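Local coordinates for protein endoglucanase E (Clostridium thermocellum, PDB 2WAO) that probably removes acetyl groups from plant cell-wall polysaccharides through this C-terminal family 2 esterase domain, which also binds cello-oligosaccharides, within an enzyme that cleaves cellulose, at residues C134-E139 with D308-I313; R94-L99 with Q145-K150; S154-A159 with T315-A320. One frame throughout, in Å; residues are numbered along the deposited sequence. Where two conformers were deposited one is given.

Contact 1: residues C134-E139 with D308-I313; sequences CAYGNE and DWHPSI. With BGC (beta-D-glucopyranose), chain B; BGC (beta-D-glucopyranose), chain C; BGC (beta-D-glucopyranose), chain D; BGC (beta-D-glucopyranose), chain E.
The phenol ring of Y136 lies over the imidazole of H310 in a face-to-face stack, the centroids of the Y136 and H310 rings 3.8 Å apart and the planes inclined by 18°. Y136 CD2 sits above the centre of the imidazole, while H310 CE1 covers the tyrosine ring nearer its rim. Chi1 of -180° puts Y136 CG anti to the backbone N. At the ring edge Y136 OH donates to D308 OD2 at 2.5 Å, D308 OD2 accepting through its anti lone pair, the one away from OD1; tyrosine suits this place because it offers both a flat face and a hydroxyl. Past the stack, H310 NE2 shares a hydrogen bond of 3.3 Å with O6 of the chain B glucose, and W309 turns an indole face to the chain E glucose, a platform of the kind aromatic residues commonly make for sugar rings.

S131, in the GDS sequence of the GDSL family, touches both Y136 and H310, and E307 O accepts from H310 ND1. This is consistent with H310 being the histidine of an SGNH-type active site.

The backbones meet further along. A135 to N138 forms a type II turn, whose third position takes G137 with its positive phi of 73°; a CB there would crowd Y136 CD2. Water 1 donates to both Y136 O and P311 O, and N138 CB approaches P311 O to 3.4 Å. Water 2 links N138 O to I313 N in the first turn of the helix, where S312 OG caps T315 N and also bonds T303 O, while I313 CG1 packs 3.6 Å from N138 O.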
loop_
_atom_site.group_PDB
_atom_site.type_symbol
_atom_site.label_atom_id
_atom_site.label_comp_id
_atom_site.label_asym_id
_atom_site.label_seq_id
_atom_site.Cartn_x
_atom_site.Cartn_y
_atom_site.Cartn_z
ATOM N N CYS A 134 -5.237 0.042 -0.708
ATOM C CA CYS A 134 -5.049 0.913 -1.903
ATOM C C CYS A 134 -5.525 2.369 -1.677
ATOM O O CYS A 134 -5.151 3.261 -2.452
ATOM C CB CYS A 134 -5.820 0.310 -3.102
ATOM S SG CYS A 134 -5.044 -1.206 -3.736
ATOM N N ALA A 135 -6.363 2.587 -0.654
ATOM C CA ALA A 135 -7.022 3.881 -0.397
ATOM C C ALA A 135 -7.939 4.273 -1.583
ATOM O O ALA A 135 -8.069 5.471 -1.876
ATOM C CB ALA A 135 -6.011 5.011 -0.141
ATOM N N TYR A 136 -8.519 3.272 -2.259
ATOM C CA TYR A 136 -9.619 3.470 -3.235
ATOM C C TYR A 136 -10.578 4.569 -2.731
ATOM O O TYR A 136 -11.145 4.490 -1.613
ATOM C CB TYR A 136 -10.362 2.136 -3.351
ATOM C CG TYR A 136 -11.555 1.999 -4.291
ATOM C CD1 TYR A 136 -11.586 0.944 -5.220
ATOM C CD2 TYR A 136 -12.681 2.815 -4.175
ATOM C CE1 TYR A 136 -12.654 0.754 -6.032
ATOM C CE2 TYR A 136 -13.806 2.642 -5.051
ATOM C CZ TYR A 136 -13.781 1.580 -5.920
ATOM O OH TYR A 136 -14.856 1.332 -6.741
ATOM N N GLY A 137 -10.709 5.619 -3.541
ATOM C CA GLY A 137 -11.785 6.610 -3.322
ATOM C C GLY A 137 -11.599 7.546 -2.144
ATOM O O GLY A 137 -12.543 8.289 -1.797
ATOM N N ASN A 138 -10.418 7.526 -1.505
ATOM C CA ASN A 138 -10.272 8.240 -0.215
ATOM C C ASN A 138 -10.334 9.779 -0.329
ATOM O O ASN A 138 -10.604 10.472 0.677
ATOM C CB ASN A 138 -9.094 7.716 0.646
ATOM C CG ASN A 138 -7.744 8.193 0.147
ATOM O OD1 ASN A 138 -7.619 8.576 -1.018
ATOM N ND2 ASN A 138 -6.709 8.157 1.020
ATOM N N GLU A 139 -10.166 10.316 -1.543
ATOM C CA GLU A 139 -10.340 11.776 -1.725
ATOM C C GLU A 139 -11.697 12.146 -2.355
ATOM O O GLU A 139 -12.008 13.341 -2.591
ATOM C CB GLU A 139 -9.148 12.377 -2.485
ATOM C CG GLU A 139 -7.855 12.181 -1.700
ATOM C CD GLU A 139 -6.696 13.011 -2.213
ATOM O OE1 GLU A 139 -6.630 13.281 -3.428
ATOM O OE2 GLU A 139 -5.856 13.393 -1.369
ATOM N N ASP A 308 -17.724 4.842 -3.551
ATOM C CA ASP A 308 -18.241 3.492 -3.333
ATOM C C ASP A 308 -18.219 3.027 -1.861
ATOM O O ASP A 308 -18.033 1.838 -1.599
ATOM C CB ASP A 308 -17.532 2.467 -4.264
ATOM C CG ASP A 308 -17.951 2.639 -5.727
ATOM O OD1 ASP A 308 -19.143 2.987 -5.950
ATOM O OD2 ASP A 308 -17.094 2.445 -6.627
ATOM N N TRP A 309 -18.450 3.973 -0.927
ATOM C CA TRP A 309 -18.416 3.704 0.535
ATOM C C TRP A 309 -17.044 3.324 1.082
ATOM O O TRP A 309 -16.955 2.849 2.233
ATOM C CB TRP A 309 -19.362 2.554 0.901
ATOM C CG TRP A 309 -20.809 2.753 0.538
ATOM C CD1 TRP A 309 -21.357 2.716 -0.704
ATOM C CD2 TRP A 309 -21.889 2.974 1.450
ATOM N NE1 TRP A 309 -22.716 2.927 -0.628
ATOM C CE2 TRP A 309 -23.066 3.081 0.685
ATOM C CE3 TRP A 309 -21.965 3.123 2.843
ATOM C CZ2 TRP A 309 -24.309 3.325 1.257
ATOM C CZ3 TRP A 309 -23.215 3.353 3.424
ATOM C CH2 TRP A 309 -24.369 3.445 2.626
ATOM N N HIS A 310 -15.965 3.480 0.294
ATOM C CA HIS A 310 -14.649 3.179 0.861
ATOM C C HIS A 310 -14.244 4.243 1.901
ATOM O O HIS A 310 -14.872 5.357 1.972
ATOM C CB HIS A 310 -13.612 3.026 -0.258
ATOM C CG HIS A 310 -13.836 1.789 -1.076
ATOM N ND1 HIS A 310 -14.903 1.660 -1.935
ATOM C CD2 HIS A 310 -13.186 0.600 -1.108
ATOM C CE1 HIS A 310 -14.877 0.461 -2.505
ATOM N NE2 HIS A 310 -13.835 -0.196 -2.032
ATOM N N PRO A 311 -13.225 3.929 2.746
ATOM C CA PRO A 311 -12.946 4.888 3.839
ATOM C C PRO A 311 -12.493 6.295 3.394
ATOM O O PRO A 311 -11.712 6.429 2.462
ATOM C CB PRO A 311 -11.865 4.179 4.680
ATOM C CG PRO A 311 -12.074 2.690 4.372
ATOM C CD PRO A 311 -12.423 2.700 2.886
ATOM N N SER A 312 -12.972 7.309 4.132
ATOM C CA SER A 312 -12.527 8.701 3.976
ATOM C C SER A 312 -11.108 8.842 4.570
ATOM O O SER A 312 -10.626 7.915 5.286
ATOM C CB SER A 312 -13.478 9.602 4.790
ATOM O OG SER A 312 -13.357 9.282 6.178
ATOM N N ILE A 313 -10.455 9.985 4.324
ATOM C CA ILE A 313 -9.162 10.224 4.960
ATOM C C ILE A 313 -9.300 10.222 6.482
ATOM O O ILE A 313 -8.438 9.670 7.184
ATOM C CB ILE A 313 -8.495 11.487 4.424
ATOM C CG1 ILE A 313 -7.948 11.151 3.020
ATOM C CG2 ILE A 313 -7.301 11.885 5.332
ATOM C CD1 ILE A 313 -7.724 12.342 2.196
HETATM C C2 BGC B . -17.602 -1.171 -6.156
HETATM C C3 BGC B . -16.846 -2.006 -7.180
HETATM C C4 BGC B . -15.432 -2.297 -6.665
HETATM C C5 BGC B . -15.533 -2.963 -5.275
HETATM C C6 BGC B . -14.188 -3.398 -4.659
HETATM C C1 BGC B . -17.571 -1.865 -4.798
HETATM O O2 BGC B . -18.934 -0.940 -6.627
HETATM O O3 BGC B . -16.776 -1.294 -8.422
HETATM O O4 BGC B . -15.014 -3.205 -7.557
HETATM O O5 BGC B . -16.230 -2.081 -4.398
HETATM O O6 BGC B . -13.365 -2.256 -4.507
HETATM C C2 BGC C . -18.878 -2.546 -0.452
HETATM C C3 BGC C . -18.014 -2.037 -1.604
HETATM C C4 BGC C . -18.866 -1.730 -2.825
HETATM C C5 BGC C . -20.020 -0.788 -2.461
HETATM C C6 BGC C . -20.967 -0.732 -3.663
HETATM C C1 BGC C . -20.027 -1.556 -0.182
HETATM O O2 BGC C . -18.099 -2.715 0.728
HETATM O O3 BGC C . -17.036 -3.003 -1.917
HETATM O O4 BGC C . -18.219 -1.086 -3.801
HETATM O O5 BGC C . -20.783 -1.251 -1.340
HETATM O O6 BGC C . -21.993 0.094 -3.228
HETATM C C2 BGC D . -23.424 0.605 7.990
HETATM C C3 BGC D . -23.248 0.899 6.505
HETATM C C4 BGC D . -23.920 -0.170 5.652
HETATM C C5 BGC D . -25.337 -0.447 6.140
HETATM C C6 BGC D . -25.979 -1.574 5.340
HETATM C C1 BGC D . -24.876 0.274 8.313
HETATM O O1 BGC D . -24.985 -0.089 9.671
HETATM O O2 BGC D . -23.019 1.726 8.744
HETATM O O3 BGC D . -21.873 0.952 6.196
HETATM O O4 BGC D . -23.960 0.058 4.680
HETATM O O5 BGC D . -25.304 -0.800 7.505
HETATM O O6 BGC D . -27.044 -2.128 6.080
HETATM C C2 BGC E . -23.784 -0.607 2.365
HETATM C C3 BGC E . -22.962 -1.507 1.451
HETATM C C4 BGC E . -21.456 -1.276 1.647
HETATM C C5 BGC E . -21.026 -1.138 3.118
HETATM C C6 BGC E . -19.599 -0.620 3.254
HETATM C C1 BGC E . -23.212 -0.722 3.774
HETATM O O2 BGC E . -25.096 -1.077 2.372
HETATM O O3 BGC E . -23.355 -1.232 0.123
HETATM O O4 BGC E . -20.905 -2.124 0.765
HETATM O O5 BGC E . -21.899 -0.245 3.789
HETATM O O6 BGC E . -19.287 -0.148 4.571
HETATM O O HOH W 1 -10.308 4.575 1.048
HETATM O O HOH W 2 -11.740 11.861 2.630
#

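Contact 2: residues R94-L99 with Q145-K150; sequences RTEASL and QSFTPK. With BGC (beta-D-glucopyranose), chain F.
F147 reaches from 145-150 toward L99 and E96; its near atoms meet a sugar and its far end meets L99 and E96. CB lies 3.7 Å from O6 of the chain F glucose, and CG and CD2 pass close to C6 of the same sugar. Chi1 of -179° sets CG anti to the backbone N. At the far end of the ring F147 CZ meets L99 CD1 at 4.0 Å, the methyl lying at the ring edge, near its plane, in a tip-to-tip approach. E96 OE2 comes to 4.1 Å from F147 CZ, its carboxylate nearly perpendicular to the ring, but its bonding partner is S176 OG. A large apolar ring thus suits a place with a sugar at its base and a branched leucine at its tip.

The second methyl of L99, CD2, touches P149 CG at 4.0 Å where the two side chains cross at about a right angle. Beyond the proline, R94 supplies the polar link. Its NH2 donates to K150 O at 3.1 Å, the acceptor lying near the guanidinium plane and the bond bent to 141°, and the same nitrogen forms a salt bridge with E139. R94 NE is joined to P149 O through water 3, so a long arginine with several N-H groups can hold two successive carbonyls.

The arginine follows strand 85-93 of the N-terminal beta domain, and L99, P149 and K150 all touch strand 52-59; the facing loop belongs to the esterase domain, between helices 131-134 and 158-165.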
loop_
_atom_site.group_PDB
_atom_site.type_symbol
_atom_site.label_atom_id
_atom_site.label_comp_id
_atom_site.label_asym_id
_atom_site.label_seq_id
_atom_site.Cartn_x
_atom_site.Cartn_y
_atom_site.Cartn_z
ATOM N N ARG A 94 0.559 7.343 -6.381
ATOM C CA ARG A 94 -0.714 7.334 -5.610
ATOM C C ARG A 94 -1.602 6.135 -5.884
ATOM O O ARG A 94 -2.242 5.595 -4.957
ATOM C CB ARG A 94 -1.502 8.594 -5.931
ATOM C CG ARG A 94 -0.792 9.820 -5.444
ATOM C CD ARG A 94 -1.382 11.100 -6.117
ATOM N NE ARG A 94 -2.871 11.256 -6.054
ATOM C CZ ARG A 94 -3.542 12.057 -5.212
ATOM N NH1 ARG A 94 -2.932 12.746 -4.234
ATOM N NH2 ARG A 94 -4.861 12.158 -5.311
ATOM N N THR A 95 -1.665 5.781 -7.155
ATOM C CA THR A 95 -2.613 4.828 -7.721
ATOM C C THR A 95 -2.106 3.382 -7.693
ATOM O O THR A 95 -0.897 3.099 -7.634
ATOM C CB THR A 95 -2.932 5.223 -9.174
ATOM O OG1 THR A 95 -1.719 5.688 -9.783
ATOM C CG2 THR A 95 -3.978 6.367 -9.213
ATOM N N GLU A 96 -3.034 2.445 -7.755
ATOM C CA GLU A 96 -2.701 1.034 -7.551
ATOM C C GLU A 96 -2.160 0.323 -8.799
ATOM O O GLU A 96 -2.138 0.874 -9.928
ATOM C CB GLU A 96 -3.919 0.301 -7.011
ATOM C CG GLU A 96 -5.117 0.352 -8.008
ATOM C CD GLU A 96 -6.331 -0.326 -7.423
ATOM O OE1 GLU A 96 -6.375 -1.582 -7.415
ATOM O OE2 GLU A 96 -7.231 0.424 -6.933
ATOM N N ALA A 97 -1.737 -0.910 -8.574
ATOM C CA ALA A 97 -1.034 -1.706 -9.592
ATOM C C ALA A 97 -1.941 -1.949 -10.794
ATOM O O ALA A 97 -1.478 -1.940 -11.967
ATOM C CB ALA A 97 -0.559 -3.025 -8.967
ATOM N N SER A 98 -3.235 -2.122 -10.533
ATOM C CA SER A 98 -4.162 -2.397 -11.650
ATOM C C SER A 98 -4.245 -1.234 -12.664
ATOM O O SER A 98 -4.700 -1.435 -13.797
ATOM C CB SER A 98 -5.565 -2.777 -11.161
ATOM O OG SER A 98 -6.193 -1.668 -10.563
ATOM N N LEU A 99 -3.826 -0.030 -12.289
ATOM C CA LEU A 99 -3.854 1.100 -13.230
ATOM C C LEU A 99 -2.577 1.209 -14.105
ATOM O O LEU A 99 -2.451 2.126 -14.926
ATOM C CB LEU A 99 -4.111 2.419 -12.511
ATOM C CG LEU A 99 -5.517 2.525 -11.960
ATOM C CD1 LEU A 99 -5.611 3.585 -10.872
ATOM C CD2 LEU A 99 -6.564 2.781 -13.104
ATOM N N GLN A 145 -20.489 8.056 -5.685
ATOM C CA GLN A 145 -19.571 8.202 -6.809
ATOM C C GLN A 145 -18.749 6.928 -6.987
ATOM O O GLN A 145 -18.268 6.334 -5.991
ATOM C CB GLN A 145 -18.669 9.413 -6.584
ATOM C CG GLN A 145 -17.716 9.728 -7.758
ATOM C CD GLN A 145 -17.001 11.062 -7.595
ATOM O OE1 GLN A 145 -15.796 11.110 -7.337
ATOM N NE2 GLN A 145 -17.745 12.145 -7.730
ATOM N N SER A 146 -18.597 6.490 -8.239
ATOM C CA SER A 146 -17.764 5.326 -8.496
ATOM C C SER A 146 -16.263 5.683 -8.587
ATOM O O SER A 146 -15.880 6.846 -8.548
ATOM C CB SER A 146 -18.242 4.608 -9.734
ATOM O OG SER A 146 -18.237 5.517 -10.792
ATOM N N PHE A 147 -15.439 4.649 -8.688
ATOM C CA PHE A 147 -14.001 4.801 -8.674
ATOM C C PHE A 147 -13.504 5.773 -9.742
ATOM O O PHE A 147 -13.854 5.639 -10.931
ATOM C CB PHE A 147 -13.345 3.446 -8.912
ATOM C CG PHE A 147 -11.841 3.498 -8.887
ATOM C CD1 PHE A 147 -11.164 3.555 -7.656
ATOM C CD2 PHE A 147 -11.102 3.470 -10.067
ATOM C CE1 PHE A 147 -9.736 3.575 -7.611
ATOM C CE2 PHE A 147 -9.665 3.492 -10.046
ATOM C CZ PHE A 147 -8.999 3.558 -8.821
ATOM N N THR A 148 -12.661 6.705 -9.311
ATOM C CA THR A 148 -11.839 7.502 -10.245
ATOM C C THR A 148 -10.373 7.470 -9.790
ATOM O O THR A 148 -10.071 7.618 -8.600
ATOM C CB THR A 148 -12.342 8.950 -10.375
ATOM O OG1 THR A 148 -12.102 9.668 -9.178
ATOM C CG2 THR A 148 -13.882 9.000 -10.657
ATOM N N PRO A 149 -9.438 7.228 -10.726
ATOM C CA PRO A 149 -7.996 7.218 -10.355
ATOM C C PRO A 149 -7.548 8.475 -9.606
ATOM O O PRO A 149 -6.755 8.365 -8.654
ATOM C CB PRO A 149 -7.307 7.143 -11.706
ATOM C CG PRO A 149 -8.301 6.291 -12.535
ATOM C CD PRO A 149 -9.640 6.904 -12.147
ATOM N N LYS A 150 -8.070 9.654 -9.997
ATOM C CA LYS A 150 -7.671 10.909 -9.382
ATOM C C LYS A 150 -7.953 10.931 -7.887
ATOM O O LYS A 150 -7.284 11.655 -7.158
ATOM C CB LYS A 150 -8.379 12.115 -10.039
ATOM C CG LYS A 150 -9.901 12.244 -9.728
ATOM C CD LYS A 150 -10.604 13.159 -10.760
ATOM C CE LYS A 150 -12.025 13.513 -10.347
ATOM N NZ LYS A 150 -12.807 12.289 -10.235
HETATM C C2 BGC F . -13.235 -4.245 -8.835
HETATM C C3 BGC F . -11.900 -3.940 -9.525
HETATM C C4 BGC F . -11.952 -2.600 -10.263
HETATM C C5 BGC F . -12.333 -1.521 -9.268
HETATM C C6 BGC F . -12.288 -0.110 -9.883
HETATM C C1 BGC F . -13.688 -3.023 -8.044
HETATM O O2 BGC F . -13.141 -5.385 -7.991
HETATM O O3 BGC F . -11.509 -5.016 -10.355
HETATM O O4 BGC F . -10.668 -2.287 -10.763
HETATM O O5 BGC F . -13.646 -1.869 -8.861
HETATM O O6 BGC F . -13.469 0.154 -10.591
HETATM O O HOH W 3 -4.698 9.449 -7.404
#

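Contact 3: residues S154-A159 with T315-A320; sequences SYMSYA and THQLMA
Y158 N donates to H316 ND1 at 2.8 Å, a bond bent to 143° at the hydrogen and tilted 27° from the imidazole plane. Y158 opens helix 158-165, where a backbone N-H has no carbonyl of a preceding turn to bind, so a histidine from the neighbouring helix fills that need. ND1 acts as acceptor, which is consistent with its carrying no proton. S157 stands at the N-cap; in one of two deposited conformers, on which these bonds depend, its OG bonds A160 N and S154 O.

H316 also packs its CB 3.4 Å from M156 O. The ring of Y158, with CG lodged between the backbone N and the carbonyl carbon (chi1 72°), receives M319 over one face: M319 CE is 3.9 Å from the Y158 ring centroid, a CH-pi contact, with the sulfur set obliquely beside it as a Met-aromatic partner. A flexible methionine can bend at chi3 to lay its methyl there. Lower down, Y158 CB meets M319 CB at 3.6 Å, and the small A320 lets the helix come close enough for its CB to touch Y158 O.

The turn leading into helix 158-165 and its first residues thus pack against the early turns of helix 313-331, beside the parallel sheet of the alpha/beta/alpha SGNH fold.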
loop_
_atom_site.group_PDB
_atom_site.type_symbol
_atom_site.label_atom_id
_atom_site.label_comp_id
_atom_site.label_asym_id
_atom_site.label_seq_id
_atom_site.Cartn_x
_atom_site.Cartn_y
_atom_site.Cartn_z
ATOM N N SER A 154 -3.039 6.843 -2.057
ATOM C CA SER A 154 -2.352 5.938 -1.118
ATOM C C SER A 154 -1.405 6.637 -0.131
ATOM O O SER A 154 -1.045 6.038 0.879
ATOM C CB SER A 154 -1.608 4.810 -1.827
ATOM O OG SER A 154 -0.628 5.383 -2.658
ATOM N N TYR A 155 -1.000 7.872 -0.428
ATOM C CA TYR A 155 -0.153 8.626 0.530
ATOM C C TYR A 155 -0.934 8.858 1.828
ATOM O O TYR A 155 -0.328 8.978 2.896
ATOM C CB TYR A 155 0.275 9.994 -0.047
ATOM C CG TYR A 155 1.358 10.710 0.774
ATOM C CD1 TYR A 155 2.686 10.269 0.726
ATOM C CD2 TYR A 155 1.036 11.809 1.594
ATOM C CE1 TYR A 155 3.675 10.917 1.439
ATOM C CE2 TYR A 155 2.020 12.469 2.326
ATOM C CZ TYR A 155 3.335 12.021 2.223
ATOM O OH TYR A 155 4.312 12.657 2.928
ATOM N N MET A 156 -2.273 8.929 1.731
ATOM C CA MET A 156 -3.136 9.141 2.916
ATOM C C MET A 156 -3.939 7.850 3.269
ATOM O O MET A 156 -5.041 7.901 3.843
ATOM C CB MET A 156 -4.020 10.379 2.761
ATOM C CG MET A 156 -3.222 11.714 2.739
ATOM S SD MET A 156 -2.227 11.934 4.240
ATOM C CE MET A 156 -3.508 12.259 5.437
ATOM N N SER A 157 -3.387 6.687 2.875
ATOM C CA SER A 157 -3.923 5.404 3.349
ATOM C C SER A 157 -3.511 5.211 4.804
ATOM O O SER A 157 -2.491 5.768 5.269
ATOM C CB SER A 157 -3.386 4.242 2.523
ATOM O OG SER A 157 -2.029 3.994 2.838
ATOM N N TYR A 158 -4.302 4.429 5.535
ATOM C CA TYR A 158 -3.920 4.114 6.937
ATOM C C TYR A 158 -2.520 3.509 6.951
ATOM O O TYR A 158 -1.775 3.695 7.937
ATOM C CB TYR A 158 -4.905 3.151 7.595
ATOM C CG TYR A 158 -4.809 1.746 7.071
ATOM C CD1 TYR A 158 -4.074 0.771 7.770
ATOM C CD2 TYR A 158 -5.418 1.386 5.848
ATOM C CE1 TYR A 158 -3.943 -0.507 7.284
ATOM C CE2 TYR A 158 -5.294 0.082 5.340
ATOM C CZ TYR A 158 -4.565 -0.845 6.073
ATOM O OH TYR A 158 -4.383 -2.119 5.625
ATOM N N ALA A 159 -2.178 2.741 5.914
ATOM C CA ALA A 159 -0.891 2.081 5.836
ATOM C C ALA A 159 0.272 3.093 5.732
ATOM O O ALA A 159 1.280 3.006 6.471
ATOM C CB ALA A 159 -0.879 1.129 4.661
ATOM N N THR A 315 -11.306 8.441 8.317
ATOM C CA THR A 315 -11.394 7.045 8.728
ATOM C C THR A 315 -9.983 6.376 8.618
ATOM O O THR A 315 -9.567 5.686 9.556
ATOM C CB THR A 315 -12.425 6.295 7.893
ATOM O OG1 THR A 315 -13.761 6.779 8.200
ATOM C CG2 THR A 315 -12.368 4.768 8.214
ATOM N N HIS A 316 -9.245 6.651 7.539
ATOM C CA HIS A 316 -7.844 6.191 7.429
ATOM C C HIS A 316 -6.988 6.678 8.590
ATOM O O HIS A 316 -6.189 5.914 9.127
ATOM C CB HIS A 316 -7.212 6.586 6.089
ATOM C CG HIS A 316 -7.625 5.711 4.936
ATOM N ND1 HIS A 316 -7.008 4.505 4.665
ATOM C CD2 HIS A 316 -8.557 5.887 3.957
ATOM C CE1 HIS A 316 -7.515 3.985 3.557
ATOM N NE2 HIS A 316 -8.482 4.785 3.125
ATOM N N GLN A 317 -7.181 7.942 8.998
ATOM C CA GLN A 317 -6.449 8.475 10.115
ATOM C C GLN A 317 -6.772 7.717 11.404
ATOM O O GLN A 317 -5.869 7.360 12.102
ATOM C CB GLN A 317 -6.644 9.993 10.248
ATOM C CG GLN A 317 -5.973 10.712 9.070
ATOM C CD GLN A 317 -6.280 12.182 9.027
ATOM O OE1 GLN A 317 -7.440 12.590 9.116
ATOM N NE2 GLN A 317 -5.236 13.001 8.877
ATOM N N LEU A 318 -8.046 7.471 11.689
ATOM C CA LEU A 318 -8.435 6.669 12.867
ATOM C C LEU A 318 -7.783 5.268 12.853
ATOM O O LEU A 318 -7.345 4.746 13.885
ATOM C CB LEU A 318 -9.953 6.497 12.943
ATOM C CG LEU A 318 -10.794 7.746 13.297
ATOM C CD1 LEU A 318 -12.239 7.340 13.456
ATOM C CD2 LEU A 318 -10.210 8.440 14.573
ATOM N N MET A 319 -7.797 4.640 11.695
ATOM C CA MET A 319 -7.194 3.307 11.534
ATOM C C MET A 319 -5.704 3.383 11.831
ATOM O O MET A 319 -5.131 2.530 12.551
ATOM C CB MET A 319 -7.444 2.840 10.109
ATOM C CG MET A 319 -8.860 2.471 9.807
ATOM S SD MET A 319 -9.076 2.041 8.017
ATOM C CE MET A 319 -8.311 0.449 7.983
ATOM N N ALA A 320 -5.072 4.405 11.277
ATOM C CA ALA A 320 -3.621 4.578 11.463
ATOM C C ALA A 320 -3.304 4.771 12.965
ATOM O O ALA A 320 -2.360 4.173 13.444
ATOM C CB ALA A 320 -3.098 5.750 10.645
#

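Overall arrangement
Contacts 1 and 3 are buried and lie wholly within the esterase domain, whereas contact 2 is only partly buried and joins that domain to the N-terminal beta domain. Contact 1 combines ring stacking, a short hydroxyl-carboxylate bond and bridging waters beside the glycan; contact 3, farther from the sugars, relies on helix packing and one histidine bond. In contact 2, apolar tips meet near the sugar and an arginine binds carbonyls behind them. The three touch in turn: R94 of contact 2 reaches E139 of contact 1 and S154 of contact 3, and helix 313-331 begins in contact 1 and continues through contact 3.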